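Local coordinates for protein techylectin-5A (PDB 1JC9) that recognises acetyl groups on microbial and other cell surfaces and agglutinates bacteria and erythrocytes as a calcium-containing lectin of innate immunity, at residues Q93-D103 / S222-N230; F143-R153 / W242-Y250. All coordinates share one frame; numbering follows the deposited sequence.

Interaction 1: Q93-D103 / S222-N230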
# COMPACT_ATOMS: atom_id res chain seq x y z
N GLN A 93 -2.28 -2.17 3.32
CA GLN A 93 -1.15 -3.05 3.02
C GLN A 93 -0.21 -3.14 4.22
O GLN A 93 -0.05 -2.18 4.97
CB GLN A 93 -0.35 -2.53 1.82
CG GLN A 93 0.79 -3.46 1.37
CD GLN A 93 2.17 -3.07 1.90
OE1 GLN A 93 2.29 -2.45 2.96
NE2 GLN A 93 3.22 -3.44 1.17
N ARG A 94 0.41 -4.31 4.39
CA ARG A 94 1.37 -4.51 5.47
C ARG A 94 2.35 -5.63 5.14
O ARG A 94 1.98 -6.65 4.57
CB ARG A 94 0.67 -4.85 6.80
CG ARG A 94 1.66 -5.02 7.95
CD ARG A 94 1.01 -5.51 9.25
NE ARG A 94 0.07 -4.55 9.82
CZ ARG A 94 -1.24 -4.79 9.96
NH1 ARG A 94 -1.75 -5.95 9.58
NH2 ARG A 94 -2.03 -3.86 10.49
N ARG A 95 3.62 -5.41 5.50
CA ARG A 95 4.68 -6.39 5.30
C ARG A 95 5.32 -6.58 6.68
O ARG A 95 5.49 -5.61 7.43
CB ARG A 95 5.74 -5.89 4.31
CG ARG A 95 5.24 -5.59 2.91
CD ARG A 95 4.47 -6.76 2.30
NE ARG A 95 5.28 -7.96 2.08
CZ ARG A 95 6.12 -8.13 1.06
NH1 ARG A 95 6.29 -7.17 0.15
NH2 ARG A 95 6.77 -9.28 0.93
N GLY A 96 5.65 -7.81 7.00
CA GLY A 96 6.28 -8.11 8.28
C GLY A 96 6.78 -9.53 8.25
O GLY A 96 6.59 -10.23 7.25
N ASN A 97 7.44 -9.98 9.31
CA ASN A 97 7.94 -11.35 9.37
C ASN A 97 6.86 -12.18 10.05
O ASN A 97 6.91 -12.38 11.26
CB ASN A 97 9.23 -11.41 10.18
CG ASN A 97 10.01 -12.69 9.93
OD1 ASN A 97 9.42 -13.76 9.76
ND2 ASN A 97 11.33 -12.59 9.93
N TYR A 98 5.90 -12.67 9.28
CA TYR A 98 4.80 -13.45 9.83
C TYR A 98 4.78 -14.92 9.45
O TYR A 98 3.81 -15.62 9.73
CB TYR A 98 3.46 -12.81 9.43
CG TYR A 98 3.28 -11.40 9.95
CD1 TYR A 98 3.03 -11.17 11.31
CD2 TYR A 98 3.37 -10.30 9.11
CE1 TYR A 98 2.88 -9.88 11.80
CE2 TYR A 98 3.22 -9.00 9.59
CZ TYR A 98 2.97 -8.80 10.94
OH TYR A 98 2.82 -7.52 11.43
N GLY A 99 5.84 -15.39 8.80
CA GLY A 99 5.88 -16.80 8.44
C GLY A 99 5.62 -17.13 6.98
O GLY A 99 5.80 -18.28 6.57
N ASN A 100 5.19 -16.16 6.19
CA ASN A 100 4.93 -16.42 4.78
C ASN A 100 6.24 -16.40 4.00
O ASN A 100 7.22 -15.79 4.43
CB ASN A 100 3.95 -15.38 4.22
CG ASN A 100 2.54 -15.57 4.74
OD1 ASN A 100 1.97 -16.66 4.62
ND2 ASN A 100 1.97 -14.53 5.32
N PRO A 101 6.28 -17.07 2.83
CA PRO A 101 7.48 -17.12 1.99
C PRO A 101 7.91 -15.71 1.58
O PRO A 101 7.09 -14.80 1.49
CB PRO A 101 7.02 -17.94 0.79
CG PRO A 101 5.95 -18.81 1.35
CD PRO A 101 5.19 -17.87 2.24
N SER A 102 9.21 -15.54 1.31
CA SER A 102 9.74 -14.24 0.92
C SER A 102 9.15 -13.75 -0.41
O SER A 102 9.20 -12.55 -0.70
CB SER A 102 11.26 -14.31 0.79
OG SER A 102 11.64 -15.17 -0.27
N ASP A 103 8.59 -14.66 -1.19
CA ASP A 103 8.00 -14.32 -2.48
C ASP A 103 6.47 -14.39 -2.43
O ASP A 103 5.80 -14.60 -3.44
CB ASP A 103 8.53 -15.26 -3.57
CG ASP A 103 8.08 -16.70 -3.37
OD1 ASP A 103 7.85 -17.11 -2.21
OD2 ASP A 103 7.97 -17.43 -4.38
N SER A 222 10.32 3.12 -5.06
CA SER A 222 9.72 2.43 -3.91
C SER A 222 9.16 1.11 -4.45
O SER A 222 8.61 1.08 -5.55
CB SER A 222 8.62 3.27 -3.25
OG SER A 222 7.61 3.66 -4.17
N ASN A 223 9.29 0.03 -3.69
CA ASN A 223 8.85 -1.29 -4.14
C ASN A 223 8.36 -2.10 -2.95
O ASN A 223 8.80 -3.22 -2.72
CB ASN A 223 10.05 -1.98 -4.82
CG ASN A 223 9.67 -3.24 -5.58
OD1 ASN A 223 8.72 -3.25 -6.36
ND2 ASN A 223 10.43 -4.30 -5.37
N LEU A 224 7.41 -1.54 -2.20
CA LEU A 224 6.88 -2.17 -1.00
C LEU A 224 6.26 -3.56 -1.13
O LEU A 224 6.14 -4.28 -0.14
CB LEU A 224 5.91 -1.21 -0.31
CG LEU A 224 6.57 -0.23 0.67
CD1 LEU A 224 7.94 0.23 0.18
CD2 LEU A 224 5.66 0.96 0.89
N ASN A 225 5.86 -3.93 -2.35
CA ASN A 225 5.29 -5.26 -2.55
C ASN A 225 6.35 -6.21 -3.11
O ASN A 225 6.02 -7.25 -3.68
CB ASN A 225 4.09 -5.22 -3.50
CG ASN A 225 2.86 -4.60 -2.87
OD1 ASN A 225 2.72 -4.59 -1.64
ND2 ASN A 225 1.96 -4.09 -3.69
N GLY A 226 7.62 -5.86 -2.93
CA GLY A 226 8.70 -6.69 -3.42
C GLY A 226 9.02 -7.88 -2.52
O GLY A 226 8.29 -8.16 -1.57
N LEU A 227 10.12 -8.57 -2.81
CA LEU A 227 10.54 -9.72 -2.03
C LEU A 227 10.90 -9.33 -0.61
O LEU A 227 11.44 -8.25 -0.38
CB LEU A 227 11.75 -10.41 -2.68
CG LEU A 227 11.61 -10.89 -4.13
CD1 LEU A 227 12.89 -11.61 -4.54
CD2 LEU A 227 10.42 -11.83 -4.26
N TYR A 228 10.59 -10.20 0.34
CA TYR A 228 10.90 -9.95 1.74
C TYR A 228 12.31 -10.47 1.98
O TYR A 228 12.48 -11.62 2.38
CB TYR A 228 9.93 -10.69 2.66
CG TYR A 228 9.98 -10.20 4.08
CD1 TYR A 228 9.24 -9.08 4.47
CD2 TYR A 228 10.81 -10.81 5.02
CE1 TYR A 228 9.33 -8.58 5.77
CE2 TYR A 228 10.91 -10.30 6.32
CZ TYR A 228 10.17 -9.19 6.68
OH TYR A 228 10.27 -8.67 7.95
N LEU A 229 13.31 -9.63 1.74
CA LEU A 229 14.70 -10.03 1.91
C LEU A 229 15.29 -9.69 3.28
O LEU A 229 16.43 -10.03 3.58
CB LEU A 229 15.55 -9.41 0.79
CG LEU A 229 15.06 -9.82 -0.60
CD1 LEU A 229 15.89 -9.11 -1.66
CD2 LEU A 229 15.16 -11.33 -0.76
N ASN A 230 14.50 -9.00 4.09
CA ASN A 230 14.88 -8.66 5.45
C ASN A 230 16.28 -8.07 5.65
O ASN A 230 17.19 -8.76 6.12
CB ASN A 230 14.72 -9.92 6.32
CG ASN A 230 14.90 -9.64 7.80
OD1 ASN A 230 14.56 -8.57 8.28
ND2 ASN A 230 15.42 -10.63 8.52
O HOH W 1 6.95 -11.24 -1.80
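Arg95 and Gln93 reach from the end of strand 89-95 to the turn at 223-226, and most of their bonds go to its backbone. The Arg95 chain bends at chi2 and chi3, -53° and -65°, which brings the edge of its guanidinium to two carbonyls. NH2 of Arg95 meets Gly226 O at 3.1 Å, nearly along the C=O axis. NH1 of Arg95 bonds to Gly226 O and Leu224 O, though its position is less certain. NE2 of Gln93 gives a straight bond to Asn225 OD1, 3.1 Å long, in the plane of its own amide. The other end of that Asn225 amide, ND2, is held by Gly213 O.

Tyr228 N bonds to Ser102 O at 2.9 Å, on a lone pair, and a water is also hydrogen-bonded to Ser102 O.

Tyr228 and Leu227 pack beside these bonds. One face of the Tyr228 ring receives Gly96 O, 3.5 Å from CE1 of Tyr228. Its hydroxyl is hydrogen-bonded to Pro253 O on strand 250-261. CD2 of Leu227 lies 3.9 Å from CA of Asp103.

Gly226 O is thus met by a strand side chain, and Leu224 O probably is too. The positive charge of Arg95 probably faces the negative ends of these carbonyl dipoles, tying the loop to the sheet.

Interaction 2: F143-R153 / W242-Y250. With NAG (2-acetamido-2-deoxy-beta-D-glucopyranose), chain B.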
# COMPACT_ATOMS: atom_id res chain seq x y z
N PHE A 143 2.63 6.32 4.69
CA PHE A 143 3.53 5.17 4.65
C PHE A 143 4.31 5.15 5.96
O PHE A 143 4.94 6.14 6.32
CB PHE A 143 4.55 5.28 3.50
CG PHE A 143 3.96 5.14 2.12
CD1 PHE A 143 3.42 6.24 1.46
CD2 PHE A 143 3.99 3.91 1.47
CE1 PHE A 143 2.91 6.12 0.17
CE2 PHE A 143 3.48 3.78 0.18
CZ PHE A 143 2.94 4.88 -0.47
N ASP A 144 4.25 4.03 6.68
CA ASP A 144 5.01 3.90 7.91
C ASP A 144 6.09 2.86 7.65
O ASP A 144 5.78 1.71 7.34
CB ASP A 144 4.11 3.47 9.08
CG ASP A 144 3.33 4.64 9.66
OD1 ASP A 144 3.96 5.68 9.95
OD2 ASP A 144 2.10 4.53 9.84
N LEU A 145 7.34 3.28 7.76
CA LEU A 145 8.48 2.41 7.49
C LEU A 145 9.38 2.22 8.71
O LEU A 145 9.58 3.15 9.50
CB LEU A 145 9.31 3.01 6.34
CG LEU A 145 8.51 3.66 5.21
CD1 LEU A 145 9.44 4.51 4.35
CD2 LEU A 145 7.82 2.59 4.38
N LYS A 146 9.95 1.03 8.85
CA LYS A 146 10.83 0.73 9.97
C LYS A 146 11.97 -0.18 9.50
O LYS A 146 11.74 -1.11 8.73
CB LYS A 146 10.04 0.03 11.08
CG LYS A 146 10.88 -0.36 12.29
CD LYS A 146 10.10 -1.21 13.28
CE LYS A 146 8.94 -0.46 13.89
NZ LYS A 146 8.19 -1.30 14.87
N ASP A 147 13.20 0.10 9.94
CA ASP A 147 14.33 -0.74 9.55
C ASP A 147 14.65 -1.75 10.64
O ASP A 147 13.95 -1.83 11.64
CB ASP A 147 15.57 0.11 9.21
CG ASP A 147 16.13 0.85 10.41
OD1 ASP A 147 15.94 0.39 11.56
OD2 ASP A 147 16.80 1.88 10.19
N LYS A 148 15.72 -2.53 10.45
CA LYS A 148 16.10 -3.56 11.42
C LYS A 148 16.57 -3.04 12.77
O LYS A 148 16.54 -3.77 13.76
CB LYS A 148 17.16 -4.48 10.82
CG LYS A 148 16.72 -5.16 9.54
CD LYS A 148 17.68 -6.24 9.10
CE LYS A 148 17.60 -7.45 10.02
NZ LYS A 148 18.40 -8.58 9.48
N GLU A 149 16.99 -1.78 12.82
CA GLU A 149 17.43 -1.18 14.08
C GLU A 149 16.23 -0.61 14.82
O GLU A 149 16.38 0.03 15.87
CB GLU A 149 18.45 -0.07 13.83
CG GLU A 149 19.89 -0.55 13.70
CD GLU A 149 20.07 -1.55 12.58
OE1 GLU A 149 19.86 -1.18 11.41
OE2 GLU A 149 20.42 -2.72 12.88
N ASN A 150 15.04 -0.84 14.27
CA ASN A 150 13.79 -0.35 14.85
C ASN A 150 13.59 1.16 14.69
O ASN A 150 12.71 1.74 15.32
CB ASN A 150 13.70 -0.74 16.34
CG ASN A 150 13.29 -2.19 16.54
OD1 ASN A 150 13.36 -2.72 17.64
ND2 ASN A 150 12.83 -2.82 15.46
N ASP A 151 14.40 1.78 13.84
CA ASP A 151 14.25 3.21 13.58
C ASP A 151 13.07 3.35 12.62
O ASP A 151 12.74 2.41 11.90
CB ASP A 151 15.54 3.77 12.97
CG ASP A 151 15.52 5.28 12.84
OD1 ASP A 151 14.82 5.94 13.64
OD2 ASP A 151 16.22 5.81 11.95
N THR A 152 12.43 4.52 12.59
CA THR A 152 11.27 4.71 11.72
C THR A 152 11.23 6.03 10.95
O THR A 152 11.83 7.02 11.35
CB THR A 152 9.96 4.61 12.52
OG1 THR A 152 9.89 5.70 13.45
CG2 THR A 152 9.90 3.31 13.29
N ARG A 153 10.49 6.01 9.85
CA ARG A 153 10.30 7.17 9.00
C ARG A 153 8.88 7.05 8.44
O ARG A 153 8.30 5.97 8.45
CB ARG A 153 11.30 7.17 7.84
CG ARG A 153 12.76 7.35 8.25
CD ARG A 153 13.06 8.78 8.71
NE ARG A 153 14.50 8.99 8.88
CZ ARG A 153 15.23 8.49 9.87
NH1 ARG A 153 14.66 7.75 10.81
NH2 ARG A 153 16.54 8.71 9.91
N TRP A 242 12.76 1.63 -0.39
CA TRP A 242 12.29 3.01 -0.29
C TRP A 242 13.60 3.76 -0.50
O TRP A 242 14.32 4.09 0.44
CB TRP A 242 11.67 3.32 1.07
CG TRP A 242 11.00 4.67 1.08
CD1 TRP A 242 11.58 5.87 1.37
CD2 TRP A 242 9.64 4.95 0.72
NE1 TRP A 242 10.66 6.89 1.22
CE2 TRP A 242 9.47 6.35 0.82
CE3 TRP A 242 8.55 4.16 0.33
CZ2 TRP A 242 8.24 6.98 0.53
CZ3 TRP A 242 7.34 4.79 0.04
CH2 TRP A 242 7.19 6.18 0.15
N ARG A 243 13.91 3.98 -1.77
CA ARG A 243 15.14 4.62 -2.19
C ARG A 243 15.66 5.82 -1.41
O ARG A 243 16.82 5.84 -1.01
CB ARG A 243 15.03 5.01 -3.67
CG ARG A 243 16.32 5.57 -4.23
CD ARG A 243 16.12 6.09 -5.64
NE ARG A 243 17.35 6.66 -6.18
CZ ARG A 243 17.49 7.07 -7.44
NH1 ARG A 243 16.46 6.98 -8.29
NH2 ARG A 243 18.64 7.57 -7.85
N ALA A 244 14.80 6.81 -1.20
CA ALA A 244 15.22 8.02 -0.50
C ALA A 244 15.75 7.81 0.91
O ALA A 244 16.47 8.65 1.43
CB ALA A 244 14.08 9.03 -0.48
N TRP A 245 15.41 6.69 1.53
CA TRP A 245 15.89 6.44 2.88
C TRP A 245 17.02 5.41 2.96
O TRP A 245 18.09 5.71 3.48
CB TRP A 245 14.73 6.00 3.79
CG TRP A 245 15.12 5.78 5.23
CD1 TRP A 245 16.16 6.37 5.89
CD2 TRP A 245 14.48 4.92 6.18
NE1 TRP A 245 16.20 5.94 7.20
CE2 TRP A 245 15.18 5.05 7.40
CE3 TRP A 245 13.37 4.07 6.12
CZ2 TRP A 245 14.81 4.35 8.56
CZ3 TRP A 245 13.00 3.37 7.27
CH2 TRP A 245 13.72 3.51 8.47
N LYS A 246 16.80 4.21 2.42
CA LYS A 246 17.81 3.16 2.49
C LYS A 246 18.46 2.71 1.18
O LYS A 246 19.22 1.74 1.17
CB LYS A 246 17.21 1.93 3.19
CG LYS A 246 16.76 2.18 4.62
CD LYS A 246 17.95 2.41 5.54
CE LYS A 246 17.53 2.41 7.00
NZ LYS A 246 18.70 2.56 7.91
N GLY A 247 18.18 3.40 0.08
CA GLY A 247 18.77 3.02 -1.19
C GLY A 247 18.09 1.86 -1.90
O GLY A 247 16.90 1.59 -1.68
N TYR A 248 18.83 1.16 -2.74
CA TYR A 248 18.29 0.02 -3.48
C TYR A 248 18.77 -1.35 -3.01
O TYR A 248 18.48 -2.36 -3.65
CB TYR A 248 18.60 0.15 -4.97
CG TYR A 248 17.74 1.15 -5.72
CD1 TYR A 248 16.35 1.10 -5.63
CD2 TYR A 248 18.32 2.09 -6.57
CE1 TYR A 248 15.56 1.96 -6.37
CE2 TYR A 248 17.53 2.96 -7.32
CZ TYR A 248 16.15 2.88 -7.21
OH TYR A 248 15.36 3.70 -7.97
N HIS A 249 19.48 -1.40 -1.89
CA HIS A 249 19.99 -2.68 -1.38
C HIS A 249 19.59 -2.95 0.06
O HIS A 249 20.36 -3.55 0.82
CB HIS A 249 21.52 -2.72 -1.52
CG HIS A 249 21.99 -2.89 -2.93
ND1 HIS A 249 22.09 -4.13 -3.54
CD2 HIS A 249 22.36 -1.98 -3.86
CE1 HIS A 249 22.51 -3.97 -4.78
NE2 HIS A 249 22.68 -2.68 -5.00
N TYR A 250 18.40 -2.50 0.44
CA TYR A 250 17.92 -2.70 1.80
C TYR A 250 16.41 -2.93 1.80
O TYR A 250 15.62 -2.03 1.48
CB TYR A 250 18.27 -1.48 2.66
CG TYR A 250 18.11 -1.70 4.15
CD1 TYR A 250 16.85 -1.73 4.75
CD2 TYR A 250 19.23 -1.91 4.96
CE1 TYR A 250 16.70 -1.96 6.11
CE2 TYR A 250 19.09 -2.14 6.33
CZ TYR A 250 17.83 -2.17 6.90
OH TYR A 250 17.69 -2.42 8.25
C1 NAG B . 16.45 4.10 -11.51
C2 NAG B . 16.21 2.63 -12.09
C3 NAG B . 17.37 2.32 -13.11
C4 NAG B . 17.23 3.33 -14.23
C5 NAG B . 17.40 4.76 -13.61
C6 NAG B . 17.25 5.86 -14.68
C7 NAG B . 15.05 1.03 -10.71
C8 NAG B . 14.99 0.02 -9.60
N2 NAG B . 16.24 1.66 -10.99
O1 NAG B . 15.43 4.51 -10.54
O3 NAG B . 17.20 1.02 -13.68
O4 NAG B . 18.28 3.09 -15.24
O5 NAG B . 16.41 5.07 -12.59
O6 NAG B . 17.44 7.09 -13.91
O7 NAG B . 13.99 1.26 -11.34
O HOH W 2 20.25 -2.68 9.40
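Trp245 lies between the aliphatic parts of two charged side chains. CG of Arg153 sits over the centre of one face, 3.5 Å from the centroid of the six-membered ring, a CH-pi contact. CE of Lys246 lies on the opposite face. Asp151 O meets the ring edge in plane. The Arg153 guanidinium, held by a salt bridge to Asp151, is turned 30° from the indole, with NE1 of Trp245 over one face.

Trp242 takes CD1 of Leu145 over its five-membered ring. Its six-membered ring points an edge at the face of Phe143, with planes at 51° and centroids 5.0 Å apart. NE1 of Trp242 bonds to Gly181 O.

Polar contacts gather at the 147-150 turn. The Lys246 chain bends at chi2, -69°, and NZ reaches OD2 of Asp147 at 3.0 Å in a salt bridge. OD1 of the same carboxylate accepts from Asp151 N at 3.1 Å. Lys148 N donates to Tyr250 OH at 3.0 Å, and a water joins that hydroxyl to OE1 of Glu149.

Here the short helix 243-246 packs on a beta hairpin of the fibrinogen C-terminal domain. The same segment enters the acetyl-sugar pocket, where Tyr248 OH accepts from O1 of the bound NAG at 2.7 Å.

How the interactions relate
Interaction 1 packs a loop, and interaction 2 a short helix and its flanks, against the ends of strands in one antiparallel sheet of the fibrinogen-related domain. Strand 250-261 runs between 89-95 and 139-146 and pairs with each. Both contacts are partly buried, with inner and outer parts. In interaction 1 the buried part is polar, with strand side chains meeting turn carbonyls. In interaction 2 it is largely apolar and aromatic, while charged groups collect toward the hairpin turn. The two touch through Leu224, whose CD2 is 3.4 Å from CD2 of Phe143, and through Ser222 against Trp242. Interaction 2 contributes residues to the sugar pocket directly. Interaction 1 lies farther off, the side-chain position of Gly226 being about 11 Å from the bound NAG.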